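Local coordinates for protein geranylgeranyl pyrophosphate synthase (Corynebacterium glutamicum, PDB 3LK5) that probably joins isoprenoid diphosphate units by magnesium-dependent prenyl transfer, building longer polyprenyl diphosphates, at residues 64-69 and 99-104; 105-110 and 151-156; 199-204 and 280-285. All coordinates share one frame; numbering follows the deposited sequence.

Interaction 1 (64-69 and 99-104); sequences RIRPLY and FIQACA
Arg-66, in the first turn of helix 65-78, faces Gln-101, midway along helix 87-111, and their CA atoms, 8.7 Å apart, are the closest pair of the two backbones. At that spacing the main chains do not touch, and two long side chains carry the contact. Both start toward the opposite helix. The arginine runs extended from CG to NE. With CG anti to the backbone N (chi1 173°) and a bend at chi2 of 71°, Gln-101 brings its amide across the arginine at about a right angle and lays it over one face of the guanidinium. The two planes are 24° apart, a stack of flat groups. OE1 of Gln-101 sits above the centre of the guanidinium, 3.6 Å from CZ of Arg-66, and CD of Gln-101 is 3.4 Å from NH1 of Arg-66. Being above the plane, the amide oxygen does not accept from the arginine, though its partly negative charge over the cationic group may favour the stack slightly. NE2 of Gln-101 and NH1 of Arg-66 also come within 3.4 Å of each other, but both are donors, so this is packing. The polar ends are used by helix 205-231: OE1 of Gln-101 is hydrogen-bonded to the hydroxyl of Tyr-219, which probably fixes the amide's rotation, and NH2 of Arg-66 makes a weak bond to OG1 of Thr-220. Glycerol, probably from the crystallisation liquor, is bound close to Gln-101, and a glycerol hydroxyl is hydrogen-bonded to the backbone N of Ile-65. Residues 64-67 end the Gly-Lys-Arg-x-Arg-Pro sequence that in relatives helps bind the isopentenyl diphosphate group; Gln-101 lies two turns before Asp-108, the magnesium ligand that opens the aspartate-rich DDxxD motif.

Interaction 2 (105-110 and 151-156); sequences LIHDDI and AGDMAL
His-107 and Asp-153 cross at about a right angle, with the imidazole and carboxylate planes 87° apart. OD1 of Asp-153 lies at the edge of the ring and in its plane, 3.1 Å from the CE1 carbon of His-107, a short polar approach to a ring C-H. The same OD1 also lies close to OD1 of Asp-153 of the second subunit, a meeting of like charges that may raise the pKa of one of them. The nitrogens on either side of CE1 have other partners: NE2 is hydrogen-bonded to the carbonyl oxygen of Ile-149, and ND1 to OD2 of Asp-153 of the second subunit. Asp-153 returns that bond through its own OD2 to His-107 of the second subunit. With both nitrogens engaged, the ring is held against rotation.

The side chain of His-107 leaves with CG anti to the carbonyl carbon (chi1 -73°), which brings the ring close to Gly-152, whose CA is 3.7 Å from NE2 of His-107. CG2 of Ile-106 reaches the backbone N of Gly-152 at 4.2 Å.

Just before the DDxxD motif (108-112), His-107 ties helix 87-111 to the dimer interface. The two helical segments run nearly antiparallel at 153°, axes 9.3 Å apart; helix 45-59 packs on Ile-106 through Leu-54 and Phe-57, while Ile-149 of the second subunit's helix 144-164 covers His-107.

Interaction 3 (199-204 and 280-285); sequences SHANES and GKRTVL
Two connections between helices meet near the magnesium site, where the side chain of Arg-282 comes within about 5 Å of that of the magnesium ligand Asp-194. Arg-282 sets out toward the loop 199-204, and the bend at its second torsion (chi2 -78°) lays the guanidinium against the main chain there. CB of Ala-201 rests over one face of that group, 3.4 Å from NH2 of Arg-282. CA of Ala-201 packs on the same face, 3.7 Å from CZ of Arg-282. Further back, the CD methylene of Arg-282 is 3.2 Å from the carbonyl oxygen of Asn-202. The carboxylate plane of Glu-203 is nearly parallel to that of the guanidinium (4° apart), yet its OE2 stays 4.8 Å from NH1 of Arg-282 and makes its salt bridge to Arg-305. An Asx turn shapes the loop's end: OD1 of Asn-202 accepts from the backbone N of Ser-204 at 2.8 Å. The hydroxyl of Ser-204 caps the start of helix 205-231. The first loop thus links helices 170-199 and 205-231, Leu-197 of the former touching Arg-282, and the second leads into helix 284-296, capped by Thr-283.

Interactions 1 and 2 share helix 87-111, with centres about 12 Å apart. They touch directly: SG of Cys-103 is 3.2 Å from the carbonyl oxygen of Gly-152, and CB of Phe-99 lies 3.3 Å from the carbonyl oxygen of Ala-155. One helix thus meets helix 65-78 through Gln-101 and helix 144-164 through His-107, near the dimer interface. Interaction 3 stands apart, its nearest atoms about 11 Å from interaction 1 and about 9 Å from interaction 2. The metal site relates all three: side chain to side chain, Asp-108 of interaction 2 is about 7 Å from Gln-101, while Arg-282 is about 5 Å from Asp-194 and about 10 Å from Asp-112. No magnesium is bound to this chain.

Interaction 1 (64-69 and 99-104)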
loop_
_atom_site.group_PDB
_atom_site.type_symbol
_atom_site.label_atom_id
_atom_site.label_comp_id
_atom_site.label_asym_id
_atom_site.label_seq_id
_atom_site.Cartn_x
_atom_site.Cartn_y
_atom_site.Cartn_z
ATOM N N ARG A 64 6.462 -7.957 -17.713
ATOM C CA ARG A 64 6.201 -6.515 -17.955
ATOM C C ARG A 64 4.956 -6.270 -18.859
ATOM O O ARG A 64 4.931 -5.321 -19.636
ATOM C CB ARG A 64 7.431 -5.805 -18.551
ATOM C CG ARG A 64 8.799 -6.168 -17.884
ATOM C CD ARG A 64 8.811 -5.996 -16.354
ATOM N NE ARG A 64 10.202 -6.140 -15.904
ATOM C CZ ARG A 64 10.618 -6.121 -14.645
ATOM N NH1 ARG A 64 9.751 -5.941 -13.638
ATOM N NH2 ARG A 64 11.916 -6.293 -14.391
ATOM N N ILE A 65 3.975 -7.157 -18.773
ATOM C CA ILE A 65 2.784 -7.079 -19.642
ATOM C C ILE A 65 1.979 -5.802 -19.357
ATOM O O ILE A 65 1.407 -5.180 -20.265
ATOM C CB ILE A 65 1.898 -8.357 -19.480
ATOM C CG1 ILE A 65 0.839 -8.423 -20.582
ATOM C CG2 ILE A 65 1.175 -8.387 -18.180
ATOM C CD1 ILE A 65 1.426 -8.194 -21.947
ATOM N N ARG A 66 1.954 -5.385 -18.079
ATOM C CA ARG A 66 1.137 -4.219 -17.723
ATOM C C ARG A 66 1.738 -2.921 -18.260
ATOM O O ARG A 66 1.037 -2.177 -18.922
ATOM C CB ARG A 66 0.780 -4.180 -16.203
ATOM C CG ARG A 66 -0.061 -5.383 -15.770
ATOM C CD ARG A 66 -0.207 -5.530 -14.247
ATOM N NE ARG A 66 -0.835 -6.823 -13.975
ATOM C CZ ARG A 66 -0.203 -7.996 -13.986
ATOM N NH1 ARG A 66 1.094 -8.064 -14.219
ATOM N NH2 ARG A 66 -0.888 -9.114 -13.759
ATOM N N PRO A 67 3.055 -2.661 -18.036
ATOM C CA PRO A 67 3.655 -1.499 -18.697
ATOM C C PRO A 67 3.569 -1.605 -20.203
ATOM O O PRO A 67 3.387 -0.606 -20.887
ATOM C CB PRO A 67 5.149 -1.578 -18.298
ATOM C CG PRO A 67 5.161 -2.324 -17.014
ATOM C CD PRO A 67 3.992 -3.311 -17.104
ATOM N N LEU A 68 3.687 -2.814 -20.728
ATOM C CA LEU A 68 3.557 -2.975 -22.197
ATOM C C LEU A 68 2.182 -2.524 -22.726
ATOM O O LEU A 68 2.081 -1.828 -23.734
ATOM C CB LEU A 68 3.814 -4.436 -22.564
ATOM C CG LEU A 68 3.859 -4.772 -24.071
ATOM C CD1 LEU A 68 4.738 -3.816 -24.953
ATOM C CD2 LEU A 68 4.311 -6.229 -24.194
ATOM N N TYR A 69 1.115 -2.887 -22.016
ATOM C CA TYR A 69 -0.218 -2.433 -22.385
ATOM C C TYR A 69 -0.420 -0.945 -22.182
ATOM O O TYR A 69 -1.084 -0.321 -22.998
ATOM C CB TYR A 69 -1.330 -3.258 -21.691
ATOM C CG TYR A 69 -1.712 -4.497 -22.482
ATOM C CD1 TYR A 69 -1.581 -5.758 -21.929
ATOM C CD2 TYR A 69 -2.215 -4.384 -23.797
ATOM C CE1 TYR A 69 -1.941 -6.900 -22.649
ATOM C CE2 TYR A 69 -2.582 -5.495 -24.513
ATOM C CZ TYR A 69 -2.457 -6.751 -23.930
ATOM O OH TYR A 69 -2.839 -7.869 -24.647
ATOM N N PHE A 99 5.679 -1.788 -9.863
ATOM C CA PHE A 99 5.665 -1.720 -8.385
ATOM C C PHE A 99 4.330 -2.148 -7.784
ATOM O O PHE A 99 4.292 -2.755 -6.708
ATOM C CB PHE A 99 6.072 -0.328 -7.910
ATOM C CG PHE A 99 7.539 -0.103 -7.892
ATOM C CD1 PHE A 99 8.365 -0.868 -7.070
ATOM C CD2 PHE A 99 8.097 0.915 -8.647
ATOM C CE1 PHE A 99 9.738 -0.630 -7.006
ATOM C CE2 PHE A 99 9.465 1.162 -8.595
ATOM C CZ PHE A 99 10.284 0.366 -7.765
ATOM N N ILE A 100 3.233 -1.831 -8.464
ATOM C CA ILE A 100 1.925 -2.324 -8.024
ATOM C C ILE A 100 1.977 -3.834 -8.072
ATOM O O ILE A 100 1.572 -4.507 -7.116
ATOM C CB ILE A 100 0.779 -1.819 -8.902
ATOM C CG1 ILE A 100 0.756 -0.288 -8.849
ATOM C CG2 ILE A 100 -0.593 -2.385 -8.372
ATOM C CD1 ILE A 100 -0.413 0.324 -9.632
ATOM N N GLN A 101 2.485 -4.366 -9.184
ATOM C CA GLN A 101 2.523 -5.829 -9.319
ATOM C C GLN A 101 3.448 -6.479 -8.296
ATOM O O GLN A 101 3.165 -7.598 -7.827
ATOM C CB GLN A 101 2.944 -6.201 -10.754
ATOM C CG GLN A 101 3.179 -7.702 -10.999
ATOM C CD GLN A 101 1.921 -8.553 -10.999
ATOM O OE1 GLN A 101 0.815 -8.137 -10.584
ATOM N NE2 GLN A 101 2.086 -9.789 -11.469
ATOM N N ALA A 102 4.572 -5.824 -7.994
ATOM C CA ALA A 102 5.470 -6.361 -6.977
ATOM C C ALA A 102 4.719 -6.481 -5.651
ATOM O O ALA A 102 4.819 -7.517 -4.972
ATOM C CB ALA A 102 6.701 -5.516 -6.812
ATOM N N CYS A 103 3.980 -5.432 -5.266
ATOM C CA CYS A 103 3.207 -5.495 -4.008
ATOM C C CYS A 103 2.196 -6.631 -4.070
ATOM O O CYS A 103 2.059 -7.401 -3.119
ATOM C CB CYS A 103 2.460 -4.184 -3.733
ATOM S SG CYS A 103 1.512 -4.223 -2.145
ATOM N N ALA A 104 1.462 -6.710 -5.174
ATOM C CA ALA A 104 0.455 -7.750 -5.345
ATOM C C ALA A 104 1.055 -9.158 -5.145
ATOM O O ALA A 104 0.486 -9.988 -4.422
ATOM C CB ALA A 104 -0.184 -7.645 -6.780
#

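Interaction 2 (105-110 and 151-156)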
loop_
_atom_site.group_PDB
_atom_site.type_symbol
_atom_site.label_atom_id
_atom_site.label_comp_id
_atom_site.label_asym_id
_atom_site.label_seq_id
_atom_site.Cartn_x
_atom_site.Cartn_y
_atom_site.Cartn_z
ATOM N N LEU A 105 2.196 -9.423 -5.779
ATOM C CA LEU A 105 2.817 -10.762 -5.706
ATOM C C LEU A 105 3.363 -11.057 -4.308
ATOM O O LEU A 105 3.217 -12.172 -3.807
ATOM C CB LEU A 105 3.947 -10.903 -6.748
ATOM C CG LEU A 105 3.619 -10.808 -8.247
ATOM C CD1 LEU A 105 4.920 -10.670 -9.048
ATOM C CD2 LEU A 105 2.908 -12.060 -8.709
ATOM N N ILE A 106 4.000 -10.058 -3.691
ATOM C CA ILE A 106 4.569 -10.217 -2.357
ATOM C C ILE A 106 3.453 -10.463 -1.334
ATOM O O ILE A 106 3.526 -11.433 -0.549
ATOM C CB ILE A 106 5.467 -9.018 -1.977
ATOM C CG1 ILE A 106 6.693 -9.003 -2.883
ATOM C CG2 ILE A 106 5.866 -9.078 -0.492
ATOM C CD1 ILE A 106 7.474 -7.670 -2.883
ATOM N N HIS A 107 2.418 -9.618 -1.349
ATOM C CA HIS A 107 1.269 -9.817 -0.464
ATOM C C HIS A 107 0.463 -11.102 -0.746
ATOM O O HIS A 107 0.047 -11.795 0.209
ATOM C CB HIS A 107 0.372 -8.565 -0.473
ATOM C CG HIS A 107 0.971 -7.411 0.265
ATOM N ND1 HIS A 107 0.309 -6.210 0.443
ATOM C CD2 HIS A 107 2.160 -7.288 0.915
ATOM C CE1 HIS A 107 1.070 -5.401 1.165
ATOM N NE2 HIS A 107 2.186 -6.034 1.482
ATOM N N ASP A 108 0.261 -11.424 -2.033
ATOM C CA ASP A 108 -0.435 -12.677 -2.417
ATOM C C ASP A 108 0.349 -13.926 -1.963
ATOM O O ASP A 108 -0.260 -14.942 -1.598
ATOM C CB ASP A 108 -0.723 -12.768 -3.930
ATOM C CG ASP A 108 -1.864 -11.833 -4.390
ATOM O OD1 ASP A 108 -2.639 -11.333 -3.548
ATOM O OD2 ASP A 108 -1.994 -11.587 -5.618
ATOM N N ASP A 109 1.679 -13.840 -1.983
ATOM C CA ASP A 109 2.555 -14.906 -1.470
ATOM C C ASP A 109 2.313 -15.197 0.031
ATOM O O ASP A 109 2.309 -16.357 0.453
ATOM C CB ASP A 109 4.033 -14.579 -1.753
ATOM C CG ASP A 109 4.994 -15.553 -1.088
ATOM O OD1 ASP A 109 5.787 -15.116 -0.219
ATOM O OD2 ASP A 109 4.955 -16.764 -1.415
ATOM N N ILE A 110 2.104 -14.147 0.826
ATOM C CA ILE A 110 1.809 -14.277 2.262
ATOM C C ILE A 110 0.413 -14.838 2.474
ATOM O O ILE A 110 0.193 -15.688 3.353
ATOM C CB ILE A 110 1.942 -12.912 3.018
ATOM C CG1 ILE A 110 3.366 -12.365 2.909
ATOM C CG2 ILE A 110 1.540 -13.056 4.478
ATOM C CD1 ILE A 110 4.468 -13.432 3.200
ATOM N N ALA A 151 7.719 -4.675 2.776
ATOM C CA ALA A 151 8.363 -4.525 1.451
ATOM C C ALA A 151 7.309 -4.277 0.396
ATOM O O ALA A 151 7.474 -3.422 -0.487
ATOM C CB ALA A 151 9.184 -5.776 1.075
ATOM N N GLY A 152 6.218 -5.020 0.500
ATOM C CA GLY A 152 5.073 -4.827 -0.411
ATOM C C GLY A 152 4.515 -3.421 -0.256
ATOM O O GLY A 152 4.188 -2.767 -1.237
ATOM N N ASP A 153 4.423 -2.939 0.981
ATOM C CA ASP A 153 3.888 -1.588 1.192
ATOM C C ASP A 153 4.824 -0.539 0.584
ATOM O O ASP A 153 4.364 0.438 0.000
ATOM C CB ASP A 153 3.701 -1.291 2.679
ATOM C CG ASP A 153 2.600 -2.127 3.338
ATOM O OD1 ASP A 153 1.784 -2.750 2.629
ATOM O OD2 ASP A 153 2.519 -2.105 4.610
HETATM N N MSE A 154 6.135 -0.746 0.729
HETATM C CA MSE A 154 7.110 0.143 0.092
HETATM C C MSE A 154 6.920 0.175 -1.435
HETATM O O MSE A 154 6.962 1.251 -2.038
HETATM C CB MSE A 154 8.547 -0.245 0.449
HETATM C CG MSE A 154 9.570 0.807 0.029
HETATM SE SE MSE A 154 9.532 2.393 1.177
HETATM C CE MSE A 154 10.599 1.642 2.650
ATOM N N ALA A 155 6.713 -0.995 -2.030
ATOM C CA ALA A 155 6.493 -1.082 -3.481
ATOM C C ALA A 155 5.252 -0.281 -3.850
ATOM O O ALA A 155 5.245 0.417 -4.856
ATOM C CB ALA A 155 6.347 -2.514 -3.912
ATOM N N LEU A 156 4.209 -0.371 -3.039
ATOM C CA LEU A 156 2.977 0.340 -3.389
ATOM C C LEU A 156 3.119 1.855 -3.303
ATOM O O LEU A 156 2.632 2.579 -4.200
ATOM C CB LEU A 156 1.781 -0.201 -2.556
ATOM C CG LEU A 156 0.396 0.384 -2.848
ATOM C CD1 LEU A 156 -0.014 0.183 -4.343
ATOM C CD2 LEU A 156 -0.619 -0.353 -1.926
#

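Interaction 3 (199-204 and 280-285)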
loop_
_atom_site.group_PDB
_atom_site.type_symbol
_atom_site.label_atom_id
_atom_site.label_comp_id
_atom_site.label_asym_id
_atom_site.label_seq_id
_atom_site.Cartn_x
_atom_site.Cartn_y
_atom_site.Cartn_z
ATOM N N SER A 199 -11.754 -19.134 0.947
ATOM C CA SER A 199 -11.976 -19.373 2.352
ATOM C C SER A 199 -13.329 -20.057 2.590
ATOM O O SER A 199 -13.463 -20.858 3.518
ATOM C CB SER A 199 -11.856 -18.052 3.139
ATOM O OG SER A 199 -12.954 -17.198 2.849
ATOM N N HIS A 200 -14.316 -19.746 1.752
ATOM C CA HIS A 200 -15.657 -20.312 1.851
ATOM C C HIS A 200 -15.844 -21.542 0.929
ATOM O O HIS A 200 -16.968 -22.032 0.753
ATOM C CB HIS A 200 -16.689 -19.238 1.535
ATOM C CG HIS A 200 -16.826 -18.206 2.618
ATOM N ND1 HIS A 200 -15.792 -17.371 2.989
ATOM C CD2 HIS A 200 -17.864 -17.904 3.438
ATOM C CE1 HIS A 200 -16.191 -16.590 3.980
ATOM N NE2 HIS A 200 -17.445 -16.890 4.267
ATOM N N ALA A 201 -14.733 -22.017 0.352
ATOM C CA ALA A 201 -14.744 -23.075 -0.662
ATOM C C ALA A 201 -16.000 -22.908 -1.518
ATOM O O ALA A 201 -16.781 -23.827 -1.679
ATOM C CB ALA A 201 -14.724 -24.460 0.012
ATOM N N ASN A 202 -16.194 -21.698 -2.033
ATOM C CA ASN A 202 -17.385 -21.321 -2.795
ATOM C C ASN A 202 -17.283 -21.765 -4.273
ATOM O O ASN A 202 -16.207 -21.656 -4.883
ATOM C CB ASN A 202 -17.563 -19.803 -2.658
ATOM C CG ASN A 202 -18.777 -19.275 -3.376
ATOM O OD1 ASN A 202 -18.877 -19.352 -4.611
ATOM N ND2 ASN A 202 -19.678 -18.646 -2.617
ATOM N N GLU A 203 -18.390 -22.256 -4.843
ATOM C CA GLU A 203 -18.342 -22.884 -6.169
ATOM C C GLU A 203 -19.107 -22.100 -7.247
ATOM O O GLU A 203 -19.413 -22.653 -8.316
ATOM C CB GLU A 203 -18.880 -24.339 -6.105
ATOM C CG GLU A 203 -18.220 -25.228 -5.045
ATOM C CD GLU A 203 -18.888 -26.601 -4.918
ATOM O OE1 GLU A 203 -19.823 -26.892 -5.696
ATOM O OE2 GLU A 203 -18.460 -27.389 -4.054
ATOM N N SER A 204 -19.416 -20.825 -6.989
ATOM C CA SER A 204 -20.155 -20.021 -7.972
ATOM C C SER A 204 -19.284 -19.701 -9.192
ATOM O O SER A 204 -18.170 -19.157 -9.028
ATOM C CB SER A 204 -20.587 -18.690 -7.355
ATOM O OG SER A 204 -21.185 -17.860 -8.340
ATOM N N GLY A 280 -5.656 -24.935 -4.208
ATOM C CA GLY A 280 -7.107 -24.711 -4.082
ATOM C C GLY A 280 -7.694 -23.467 -4.735
ATOM O O GLY A 280 -8.653 -22.881 -4.208
ATOM N N LYS A 281 -7.152 -23.053 -5.887
ATOM C CA LYS A 281 -7.693 -21.866 -6.601
ATOM C C LYS A 281 -9.151 -22.083 -6.993
ATOM O O LYS A 281 -9.501 -23.148 -7.529
ATOM C CB LYS A 281 -6.884 -21.557 -7.873
ATOM C CG LYS A 281 -5.465 -20.986 -7.662
ATOM C CD LYS A 281 -5.403 -19.439 -7.730
ATOM C CE LYS A 281 -5.534 -18.863 -9.155
ATOM N NZ LYS A 281 -4.220 -18.652 -9.868
ATOM N N ARG A 282 -9.986 -21.077 -6.785
ATOM C CA ARG A 282 -11.393 -21.175 -7.162
ATOM C C ARG A 282 -11.680 -20.630 -8.571
ATOM O O ARG A 282 -12.221 -19.529 -8.747
ATOM C CB ARG A 282 -12.289 -20.516 -6.106
ATOM C CG ARG A 282 -12.227 -21.245 -4.791
ATOM C CD ARG A 282 -13.077 -22.496 -4.848
ATOM N NE ARG A 282 -12.724 -23.449 -3.805
ATOM C CZ ARG A 282 -13.269 -24.663 -3.678
ATOM N NH1 ARG A 282 -14.237 -25.083 -4.503
ATOM N NH2 ARG A 282 -12.860 -25.460 -2.697
ATOM N N THR A 283 -11.335 -21.444 -9.564
ATOM C CA THR A 283 -11.391 -21.036 -10.949
ATOM C C THR A 283 -12.757 -21.278 -11.591
ATOM O O THR A 283 -13.617 -22.044 -11.067
ATOM C CB THR A 283 -10.290 -21.785 -11.738
ATOM O OG1 THR A 283 -10.487 -23.206 -11.608
ATOM C CG2 THR A 283 -8.899 -21.445 -11.182
ATOM N N VAL A 284 -12.964 -20.655 -12.743
ATOM C CA VAL A 284 -14.100 -20.998 -13.585
ATOM C C VAL A 284 -14.025 -22.481 -14.020
ATOM O O VAL A 284 -15.056 -23.167 -14.028
ATOM C CB VAL A 284 -14.175 -20.080 -14.827
ATOM C CG1 VAL A 284 -15.131 -20.649 -15.887
ATOM C CG2 VAL A 284 -14.620 -18.641 -14.384
ATOM N N LEU A 285 -12.822 -22.951 -14.366
ATOM C CA LEU A 285 -12.597 -24.381 -14.687
ATOM C C LEU A 285 -13.130 -25.291 -13.556
ATOM O O LEU A 285 -13.922 -26.239 -13.800
ATOM C CB LEU A 285 -11.099 -24.664 -14.890
ATOM C CG LEU A 285 -10.640 -26.117 -15.137
ATOM C CD1 LEU A 285 -11.243 -26.690 -16.421
ATOM C CD2 LEU A 285 -9.130 -26.315 -15.109
#